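Local atomic coordinates of OmpA family protein (Klebsiella pneumoniae subsp. pneumoniae, PDB entry 7RJJ), a protein that probably binds peptidoglycan of the cell wall through its OmpA-like domain, the part present here, which holds D-alanine in its pocket. Residues 60-69 / 87-95; 7-15 / 26-37. All coordinates share one frame; numbering follows the deposited sequence. Where two conformers were deposited one is given.

Overall arrangement
From the N terminus, the chain lays down edge strand 7-8, runs on as an irregular segment to Phe-15, and after a loop with neither helix nor strand turns back as helix 27-38: contact 2 (7-15 / 26-37) closes this first loop. Strand 43-49 follows, then helix 57-77 and strand 86-90, and contact 1 (60-69 / 87-95) closes the second half of that beta-alpha-beta unit. The two closures follow in series, neither nesting nor crossing, with centres about 16 Å apart. Both reach the same mixed sheet, whose outermost strands are 7-8 and 86-90. They meet where Phe-15 packs on Arg-67, a residue of the D-alanine pocket.

Contact 1: 60-69 / 87-95; sequences NQLLSLKRAE and AVQGYGESR. With DAL (D-alanine), chain C.
Ser-64 OG sits where the helix meets the turn of the partner segment: it gives its proton to Gln-61 O at 2.6 Å, one helical turn back, and accepts a weak bond from Gly-92 N at 3.0 Å. With chi1 at 73°, OG lies between the backbone N and the carbonyl carbon, within reach of both. Gly-90 CA comes within 3.2 Å of this hydroxyl, a closeness that the absence of a side chain permits. Gln-61 bends at chi2 so that its amide reaches over the backbone at Gly-90, and NE2 donates to Gly-90 O with a nearly straight N-H (161°), arriving from above the carbonyl plane and not on a lone pair.

Helix 57-77 and strand 86-90 are successive elements of a beta-alpha-beta unit of the OmpA-like fold, and they run nearly antiparallel here. Farther along, the packing turns apolar: Ala-68 CB touches Val-88 CB at 4.0 Å, while Leu-65 CD1 lies against the backbone between Gln-89 and Gly-90.

A type II' turn from Tyr-91 to Ser-94 has Gly-92 at its positive-phi position and carries Glu-93 to the start of the segment 60-69. There Asn-60 ND2 donates to Glu-93 OE1 at 2.9 Å, the carboxylate oxygen lying close to the amide plane although the two flat groups are turned 51° apart. ND2 also bonds Val-54 O. Its rotation thus fixed, the amide presents OD1 to the D-alanine ammonium nitrogen, DAL N, at 2.9 Å. Arg-67, extended from CG to NE, grips the other end of the ligand: NH1 bonds OXT and NH2 bonds O at 2.8 Å, and Leu-63 CD2 covers one face of the guanidinium.

Contact 2: 7-15 / 26-37; sequences IRLDSMSLF and STKRLVSSLMDI
Leu-9, Met-12 and Leu-14 supply the apolar part of this contact, meeting segment 26-37 progressively nearer its N-terminal end. Leu-9 CD2 slides alongside Asp-36 CB at 3.6 Å, its CD1 reaching Ile-37. In selenomethionine Met-12, CG is anti to the carbonyl carbon (chi1 -73°) and the chain extended at chi2, which carries SE to 3.1 Å from Ser-33 OG and beside Leu-30 CD2. Leu-14 forks: CD1 meets Leu-30 CD2 at 3.6 Å, whereas CD2 lies over one face of the Arg-29 guanidinium, near its rim.

Three waters bridge polar groups of the two segments. One accepts from Asp-10 N and donates to Asp-36 OD2; a second donates to Asp-10 O and stands close to Ser-33 OG; a third accepts from both Ser-13 N and Arg-29 NH1, in the guanidinium plane. Arg-29 NH2 bonds Gly-25 O, just before segment 26-37.

Val-71 and Trp-74 of helix 57-77 pack on Met-12 and Leu-30 respectively, so this is the interior between two helices and the N-terminal segment beside the sheet. The chemistry implies divided labour: apolar side chains supply direct packing, while waters join backbone groups of Asp-10 and Ser-13 to polar side chains of the helix.

Contact 1: 60-69 / 87-95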
loop_
_atom_site.group_PDB
_atom_site.type_symbol
_atom_site.label_atom_id
_atom_site.label_comp_id
_atom_site.label_asym_id
_atom_site.label_seq_id
_atom_site.Cartn_x
_atom_site.Cartn_y
_atom_site.Cartn_z
ATOM N N ASN A 60 -5.996 -13.314 -5.079
ATOM C CA ASN A 60 -4.991 -12.222 -5.034
ATOM C C ASN A 60 -5.713 -10.870 -4.997
ATOM O O ASN A 60 -5.200 -9.967 -4.352
ATOM C CB ASN A 60 -3.987 -12.345 -6.183
ATOM C CG ASN A 60 -2.993 -13.467 -5.952
ATOM O OD1 ASN A 60 -2.605 -13.739 -4.812
ATOM N ND2 ASN A 60 -2.553 -14.102 -7.024
ATOM N N GLN A 61 -6.877 -10.746 -5.641
ATOM C CA GLN A 61 -7.587 -9.441 -5.579
ATOM C C GLN A 61 -7.929 -9.134 -4.115
ATOM O O GLN A 61 -7.594 -8.017 -3.639
ATOM C CB GLN A 61 -8.834 -9.453 -6.460
ATOM C CG GLN A 61 -9.643 -8.174 -6.364
ATOM C CD GLN A 61 -8.842 -6.957 -6.753
ATOM O OE1 GLN A 61 -7.932 -7.026 -7.578
ATOM N NE2 GLN A 61 -9.205 -5.817 -6.183
ATOM N N LEU A 62 -8.565 -10.081 -3.421
ATOM C CA LEU A 62 -8.942 -9.871 -1.996
ATOM C C LEU A 62 -7.678 -9.602 -1.172
ATOM O O LEU A 62 -7.694 -8.662 -0.359
ATOM C CB LEU A 62 -9.684 -11.103 -1.463
ATOM C CG LEU A 62 -10.100 -11.039 0.012
ATOM C CD1 LEU A 62 -11.075 -9.900 0.269
ATOM C CD2 LEU A 62 -10.716 -12.355 0.457
ATOM N N LEU A 63 -6.643 -10.422 -1.362
ATOM C CA LEU A 63 -5.369 -10.255 -0.616
ATOM C C LEU A 63 -4.804 -8.848 -0.836
ATOM O O LEU A 63 -4.399 -8.226 0.164
ATOM C CB LEU A 63 -4.368 -11.310 -1.090
ATOM C CG LEU A 63 -2.965 -11.189 -0.501
ATOM C CD1 LEU A 63 -3.018 -11.147 1.015
ATOM C CD2 LEU A 63 -2.070 -12.323 -0.980
ATOM N N SER A 64 -4.770 -8.385 -2.091
ATOM C CA SER A 64 -4.225 -7.038 -2.399
ATOM C C SER A 64 -5.005 -5.975 -1.620
ATOM O O SER A 64 -4.395 -5.012 -1.128
ATOM C CB SER A 64 -4.241 -6.766 -3.887
ATOM O OG SER A 64 -5.560 -6.528 -4.381
ATOM N N LEU A 65 -6.309 -6.169 -1.487
ATOM C CA LEU A 65 -7.146 -5.167 -0.785
ATOM C C LEU A 65 -6.878 -5.258 0.723
ATOM O O LEU A 65 -6.802 -4.192 1.365
ATOM C CB LEU A 65 -8.606 -5.442 -1.148
ATOM C CG LEU A 65 -9.589 -4.311 -0.891
ATOM C CD1 LEU A 65 -9.205 -3.049 -1.670
ATOM C CD2 LEU A 65 -10.982 -4.777 -1.260
ATOM N N LYS A 66 -6.691 -6.470 1.262
ATOM C CA LYS A 66 -6.408 -6.592 2.720
ATOM C C LYS A 66 -5.062 -5.928 3.037
ATOM O O LYS A 66 -4.917 -5.365 4.136
ATOM C CB LYS A 66 -6.439 -8.049 3.194
ATOM C CG LYS A 66 -7.818 -8.701 3.188
ATOM C CD LYS A 66 -7.880 -10.011 3.945
ATOM C CE LYS A 66 -9.284 -10.557 4.056
ATOM N NZ LYS A 66 -9.329 -11.829 4.819
ATOM N N ARG A 67 -4.127 -5.946 2.087
ATOM C CA ARG A 67 -2.793 -5.338 2.317
ATOM C C ARG A 67 -2.949 -3.820 2.378
ATOM O O ARG A 67 -2.291 -3.199 3.220
ATOM C CB ARG A 67 -1.818 -5.761 1.219
ATOM C CG ARG A 67 -1.362 -7.207 1.374
ATOM C CD ARG A 67 -0.557 -7.743 0.210
ATOM N NE ARG A 67 0.003 -9.023 0.635
ATOM C CZ ARG A 67 0.582 -9.928 -0.149
ATOM N NH1 ARG A 67 0.685 -9.733 -1.459
ATOM N NH2 ARG A 67 1.056 -11.032 0.403
ATOM N N ALA A 68 -3.763 -3.270 1.481
ATOM C CA ALA A 68 -4.008 -1.811 1.484
ATOM C C ALA A 68 -4.700 -1.454 2.804
ATOM O O ALA A 68 -4.301 -0.474 3.419
ATOM C CB ALA A 68 -4.842 -1.425 0.289
ATOM N N GLU A 69 -5.600 -2.312 3.279
ATOM C CA GLU A 69 -6.304 -2.031 4.564
ATOM C C GLU A 69 -5.321 -2.091 5.747
ATOM O O GLU A 69 -5.500 -1.288 6.674
ATOM C CB GLU A 69 -7.474 -2.989 4.755
ATOM C CG GLU A 69 -8.595 -2.744 3.763
ATOM C CD GLU A 69 -9.692 -3.793 3.786
ATOM O OE1 GLU A 69 -9.501 -4.837 4.439
ATOM O OE2 GLU A 69 -10.726 -3.573 3.133
ATOM N N ALA A 87 -8.535 6.080 0.792
ATOM C CA ALA A 87 -9.325 5.341 -0.215
ATOM C C ALA A 87 -8.498 4.098 -0.541
ATOM O O ALA A 87 -7.302 4.273 -0.915
ATOM C CB ALA A 87 -9.632 6.187 -1.421
ATOM N N VAL A 88 -9.041 2.900 -0.290
ATOM C CA VAL A 88 -8.209 1.681 -0.516
ATOM C C VAL A 88 -8.609 1.009 -1.824
ATOM O O VAL A 88 -9.802 0.914 -2.135
ATOM C CB VAL A 88 -8.186 0.707 0.683
ATOM C CG1 VAL A 88 -7.612 1.375 1.933
ATOM C CG2 VAL A 88 -9.509 0.074 0.979
ATOM N N GLN A 89 -7.588 0.513 -2.522
ATOM C CA GLN A 89 -7.684 -0.063 -3.879
ATOM C C GLN A 89 -6.890 -1.363 -3.935
ATOM O O GLN A 89 -5.924 -1.480 -3.177
ATOM C CB GLN A 89 -7.064 0.947 -4.847
ATOM C CG GLN A 89 -7.054 0.528 -6.305
ATOM C CD GLN A 89 -6.391 1.576 -7.170
ATOM O OE1 GLN A 89 -5.655 2.435 -6.694
ATOM N NE2 GLN A 89 -6.610 1.486 -8.468
ATOM N N GLY A 90 -7.331 -2.309 -4.756
ATOM C CA GLY A 90 -6.568 -3.554 -4.934
ATOM C C GLY A 90 -6.322 -3.794 -6.406
ATOM O O GLY A 90 -7.259 -3.615 -7.178
ATOM N N TYR A 91 -5.081 -4.083 -6.776
ATOM C CA TYR A 91 -4.726 -4.428 -8.174
ATOM C C TYR A 91 -4.488 -5.931 -8.310
ATOM O O TYR A 91 -4.205 -6.392 -9.431
ATOM C CB TYR A 91 -3.457 -3.711 -8.624
ATOM C CG TYR A 91 -3.662 -2.281 -9.030
ATOM C CD1 TYR A 91 -4.028 -1.960 -10.325
ATOM C CD2 TYR A 91 -3.494 -1.250 -8.127
ATOM C CE1 TYR A 91 -4.216 -0.644 -10.711
ATOM C CE2 TYR A 91 -3.680 0.068 -8.500
ATOM C CZ TYR A 91 -4.023 0.372 -9.800
ATOM O OH TYR A 91 -4.203 1.676 -10.170
ATOM N N GLY A 92 -4.537 -6.677 -7.203
ATOM C CA GLY A 92 -4.258 -8.123 -7.315
ATOM C C GLY A 92 -2.864 -8.346 -7.874
ATOM O O GLY A 92 -1.940 -7.612 -7.460
ATOM N N GLU A 93 -2.726 -9.285 -8.817
ATOM C CA GLU A 93 -1.410 -9.612 -9.431
ATOM C C GLU A 93 -1.227 -8.852 -10.751
ATOM O O GLU A 93 -0.204 -9.082 -11.429
ATOM C CB GLU A 93 -1.367 -11.112 -9.741
ATOM C CG GLU A 93 -2.389 -11.516 -10.797
ATOM C CD GLU A 93 -2.675 -13.001 -10.927
ATOM O OE1 GLU A 93 -2.547 -13.735 -9.921
ATOM O OE2 GLU A 93 -3.012 -13.422 -12.047
ATOM N N SER A 94 -2.158 -7.964 -11.082
ATOM C CA SER A 94 -2.163 -7.314 -12.418
ATOM C C SER A 94 -0.979 -6.371 -12.685
ATOM O O SER A 94 -0.662 -6.243 -13.883
ATOM C CB SER A 94 -3.468 -6.589 -12.633
ATOM O OG SER A 94 -3.615 -5.529 -11.704
ATOM N N ARG A 95 -0.334 -5.756 -11.675
ATOM C CA ARG A 95 0.739 -4.762 -12.021
ATOM C C ARG A 95 2.049 -4.967 -11.273
ATOM O O ARG A 95 2.462 -4.126 -10.474
ATOM C CB ARG A 95 0.262 -3.336 -11.772
ATOM C CG ARG A 95 -0.871 -2.957 -12.698
ATOM C CD ARG A 95 -1.078 -1.479 -12.706
ATOM N NE ARG A 95 -2.213 -1.220 -13.553
ATOM C CZ ARG A 95 -2.734 -0.032 -13.746
ATOM N NH1 ARG A 95 -2.217 1.027 -13.138
ATOM N NH2 ARG A 95 -3.784 0.089 -14.539
HETATM N N DAL C . 0.206 -14.292 -4.577
HETATM C CA DAL C . 0.794 -14.573 -3.232
HETATM C CB DAL C . -0.130 -15.465 -2.444
HETATM C C DAL C . 1.074 -13.254 -2.499
HETATM O O DAL C . 1.275 -13.239 -1.286
HETATM O OXT DAL C . 1.132 -12.175 -3.096
#

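Contact 2: 7-15 / 26-37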
loop_
_atom_site.group_PDB
_atom_site.type_symbol
_atom_site.label_atom_id
_atom_site.label_comp_id
_atom_site.label_asym_id
_atom_site.label_seq_id
_atom_site.Cartn_x
_atom_site.Cartn_y
_atom_site.Cartn_z
ATOM N N ILE A 7 0.950 12.987 -6.027
ATOM C CA ILE A 7 2.297 12.658 -5.476
ATOM C C ILE A 7 2.340 11.146 -5.259
ATOM O O ILE A 7 1.485 10.640 -4.544
ATOM C CB ILE A 7 2.573 13.435 -4.172
ATOM C CG1 ILE A 7 2.439 14.947 -4.365
ATOM C CG2 ILE A 7 3.924 13.056 -3.577
ATOM C CD1 ILE A 7 3.332 15.521 -5.440
ATOM N N ARG A 8 3.297 10.457 -5.875
ATOM C CA ARG A 8 3.400 8.985 -5.680
ATOM C C ARG A 8 4.495 8.722 -4.650
ATOM O O ARG A 8 5.610 9.235 -4.838
ATOM C CB ARG A 8 3.641 8.291 -7.023
ATOM C CG ARG A 8 2.429 8.401 -7.933
ATOM C CD ARG A 8 2.606 7.945 -9.361
ATOM N NE ARG A 8 1.320 8.114 -10.031
ATOM C CZ ARG A 8 0.841 9.265 -10.500
ATOM N NH1 ARG A 8 -0.348 9.288 -11.082
ATOM N NH2 ARG A 8 1.537 10.385 -10.379
ATOM N N LEU A 9 4.163 8.016 -3.569
ATOM C CA LEU A 9 5.192 7.708 -2.550
ATOM C C LEU A 9 5.956 6.473 -3.018
ATOM O O LEU A 9 5.487 5.834 -3.948
ATOM C CB LEU A 9 4.527 7.494 -1.191
ATOM C CG LEU A 9 3.627 8.639 -0.730
ATOM C CD1 LEU A 9 3.182 8.423 0.706
ATOM C CD2 LEU A 9 4.330 9.975 -0.882
ATOM N N ASP A 10 7.123 6.196 -2.441
ATOM C CA ASP A 10 7.878 4.990 -2.870
ATOM C C ASP A 10 7.086 3.736 -2.486
ATOM O O ASP A 10 6.413 3.763 -1.450
ATOM C CB ASP A 10 9.282 4.964 -2.267
ATOM C CG ASP A 10 10.219 6.004 -2.853
ATOM O OD1 ASP A 10 9.813 7.174 -2.954
ATOM O OD2 ASP A 10 11.320 5.615 -3.267
ATOM N N SER A 11 7.182 2.686 -3.310
ATOM C CA SER A 11 6.526 1.376 -3.061
ATOM C C SER A 11 7.029 0.796 -1.743
ATOM O O SER A 11 8.173 1.042 -1.368
ATOM C CB SER A 11 6.822 0.418 -4.189
ATOM O OG SER A 11 6.075 -0.778 -4.031
HETATM N N MSE A 12 6.194 -0.011 -1.080
HETATM C CA MSE A 12 6.543 -0.629 0.193
HETATM C C MSE A 12 6.242 -2.128 0.138
HETATM O O MSE A 12 5.086 -2.535 0.237
HETATM C CB MSE A 12 5.757 0.025 1.340
HETATM C CG MSE A 12 6.219 1.430 1.711
HETATM SE SE MSE A 12 5.179 2.154 3.224
HETATM C CE MSE A 12 3.367 2.014 2.510
ATOM N N SER A 13 7.293 -2.938 -0.058
ATOM C CA SER A 13 7.186 -4.388 -0.102
ATOM C C SER A 13 7.270 -4.921 1.336
ATOM O O SER A 13 8.383 -5.344 1.757
ATOM C CB SER A 13 8.268 -4.955 -0.991
ATOM O OG SER A 13 8.172 -4.397 -2.301
ATOM N N LEU A 14 6.130 -4.967 2.026
ATOM C CA LEU A 14 6.055 -5.289 3.481
ATOM C C LEU A 14 5.332 -6.609 3.746
ATOM O O LEU A 14 4.849 -6.762 4.896
ATOM C CB LEU A 14 5.246 -4.182 4.182
ATOM C CG LEU A 14 5.610 -2.736 3.865
ATOM C CD1 LEU A 14 4.639 -1.779 4.556
ATOM C CD2 LEU A 14 7.037 -2.425 4.254
ATOM N N PHE A 15 5.286 -7.544 2.792
ATOM C CA PHE A 15 4.427 -8.733 3.045
ATOM C C PHE A 15 5.032 -10.060 2.583
ATOM O O PHE A 15 5.633 -10.126 1.483
ATOM C CB PHE A 15 3.102 -8.575 2.291
ATOM C CG PHE A 15 2.406 -7.275 2.568
ATOM C CD1 PHE A 15 1.647 -7.114 3.718
ATOM C CD2 PHE A 15 2.556 -6.196 1.713
ATOM C CE1 PHE A 15 1.039 -5.904 3.998
ATOM C CE2 PHE A 15 1.954 -4.986 1.997
ATOM C CZ PHE A 15 1.187 -4.846 3.134
ATOM N N SER A 26 9.086 -3.522 9.101
ATOM C CA SER A 26 8.342 -2.634 8.167
ATOM C C SER A 26 8.268 -1.199 8.706
ATOM O O SER A 26 7.928 -0.299 7.909
ATOM C CB SER A 26 6.944 -3.161 7.923
ATOM O OG SER A 26 6.959 -4.374 7.177
ATOM N N THR A 27 8.661 -0.978 9.965
ATOM C CA THR A 27 8.420 0.342 10.619
ATOM C C THR A 27 9.123 1.518 9.924
ATOM O O THR A 27 8.509 2.578 9.831
ATOM C CB THR A 27 8.804 0.294 12.097
ATOM O OG1 THR A 27 8.157 -0.851 12.654
ATOM C CG2 THR A 27 8.413 1.555 12.837
ATOM N N LYS A 28 10.378 1.361 9.500
ATOM C CA LYS A 28 11.091 2.518 8.892
ATOM C C LYS A 28 10.414 2.953 7.588
ATOM O O LYS A 28 10.289 4.193 7.394
ATOM C CB LYS A 28 12.568 2.182 8.675
ATOM C CG LYS A 28 13.386 3.308 8.062
ATOM C CD LYS A 28 14.855 2.978 7.951
ATOM C CE LYS A 28 15.625 3.967 7.102
ATOM N NZ LYS A 28 15.503 5.354 7.611
ATOM N N ARG A 29 9.989 1.993 6.749
ATOM C CA ARG A 29 9.319 2.319 5.453
ATOM C C ARG A 29 7.933 2.921 5.710
ATOM O O ARG A 29 7.515 3.842 4.943
ATOM C CB ARG A 29 9.225 1.074 4.565
ATOM C CG ARG A 29 10.518 0.742 3.836
ATOM C CD ARG A 29 10.511 -0.637 3.208
ATOM N NE ARG A 29 10.558 -1.689 4.218
ATOM C CZ ARG A 29 10.680 -2.991 3.962
ATOM N NH1 ARG A 29 10.763 -3.423 2.712
ATOM N NH2 ARG A 29 10.727 -3.857 4.961
ATOM N N LEU A 30 7.248 2.443 6.751
ATOM C CA LEU A 30 5.912 2.999 7.094
ATOM C C LEU A 30 6.061 4.437 7.583
ATOM O O LEU A 30 5.287 5.321 7.115
ATOM C CB LEU A 30 5.268 2.124 8.169
ATOM C CG LEU A 30 4.808 0.749 7.700
ATOM C CD1 LEU A 30 4.484 -0.142 8.895
ATOM C CD2 LEU A 30 3.617 0.871 6.762
ATOM N N VAL A 31 6.993 4.659 8.519
ATOM C CA VAL A 31 7.197 6.023 9.078
ATOM C C VAL A 31 7.536 6.965 7.912
ATOM O O VAL A 31 7.002 8.119 7.905
ATOM C CB VAL A 31 8.257 6.030 10.202
ATOM C CG1 VAL A 31 8.699 7.440 10.563
ATOM C CG2 VAL A 31 7.762 5.293 11.444
ATOM N N SER A 32 8.340 6.480 6.945
ATOM C CA SER A 32 8.751 7.340 5.804
ATOM C C SER A 32 7.517 7.806 5.010
ATOM O O SER A 32 7.440 9.022 4.662
ATOM C CB SER A 32 9.745 6.632 4.926
ATOM O OG SER A 32 10.102 7.460 3.835
ATOM N N SER A 33 6.591 6.888 4.736
ATOM C CA SER A 33 5.339 7.241 4.012
ATOM C C SER A 33 4.508 8.197 4.867
ATOM O O SER A 33 3.940 9.148 4.303
ATOM C CB SER A 33 4.536 6.022 3.669
ATOM O OG SER A 33 5.239 5.202 2.752
ATOM N N LEU A 34 4.444 7.916 6.171
ATOM C CA LEU A 34 3.675 8.737 7.131
ATOM C C LEU A 34 4.135 10.190 7.065
ATOM O O LEU A 34 3.302 11.090 6.972
ATOM C CB LEU A 34 3.828 8.145 8.534
ATOM C CG LEU A 34 3.158 8.946 9.650
ATOM C CD1 LEU A 34 1.665 9.089 9.393
ATOM C CD2 LEU A 34 3.406 8.307 11.005
HETATM N N MSE A 35 5.456 10.404 7.100
HETATM C CA MSE A 35 5.998 11.753 7.071
HETATM C C MSE A 35 5.567 12.449 5.777
HETATM O O MSE A 35 5.135 13.614 5.805
HETATM C CB MSE A 35 7.516 11.718 7.277
HETATM C CG MSE A 35 7.913 11.944 8.721
HETATM SE SE MSE A 35 9.705 11.293 9.147
HETATM C CE MSE A 35 10.372 9.914 7.922
ATOM N N ASP A 36 5.626 11.721 4.653
ATOM C CA ASP A 36 5.206 12.272 3.371
ATOM C C ASP A 36 3.712 12.640 3.433
ATOM O O ASP A 36 3.338 13.685 2.871
ATOM C CB ASP A 36 5.475 11.305 2.214
ATOM C CG ASP A 36 6.950 11.069 1.917
ATOM O OD1 ASP A 36 7.755 11.942 2.234
ATOM O OD2 ASP A 36 7.274 9.999 1.369
ATOM N N ILE A 37 2.904 11.810 4.100
ATOM C CA ILE A 37 1.441 12.072 4.277
ATOM C C ILE A 37 1.246 13.316 5.159
ATOM O O ILE A 37 0.389 14.170 4.797
ATOM C CB ILE A 37 0.721 10.832 4.855
ATOM C CG1 ILE A 37 0.560 9.752 3.783
ATOM C CG2 ILE A 37 -0.623 11.210 5.472
ATOM C CD1 ILE A 37 0.249 8.365 4.300
HETATM O O HOH W 1 8.122 8.522 -1.060
HETATM O O HOH W 2 6.895 5.233 0.879
HETATM O O HOH W 3 10.048 -1.824 0.330
#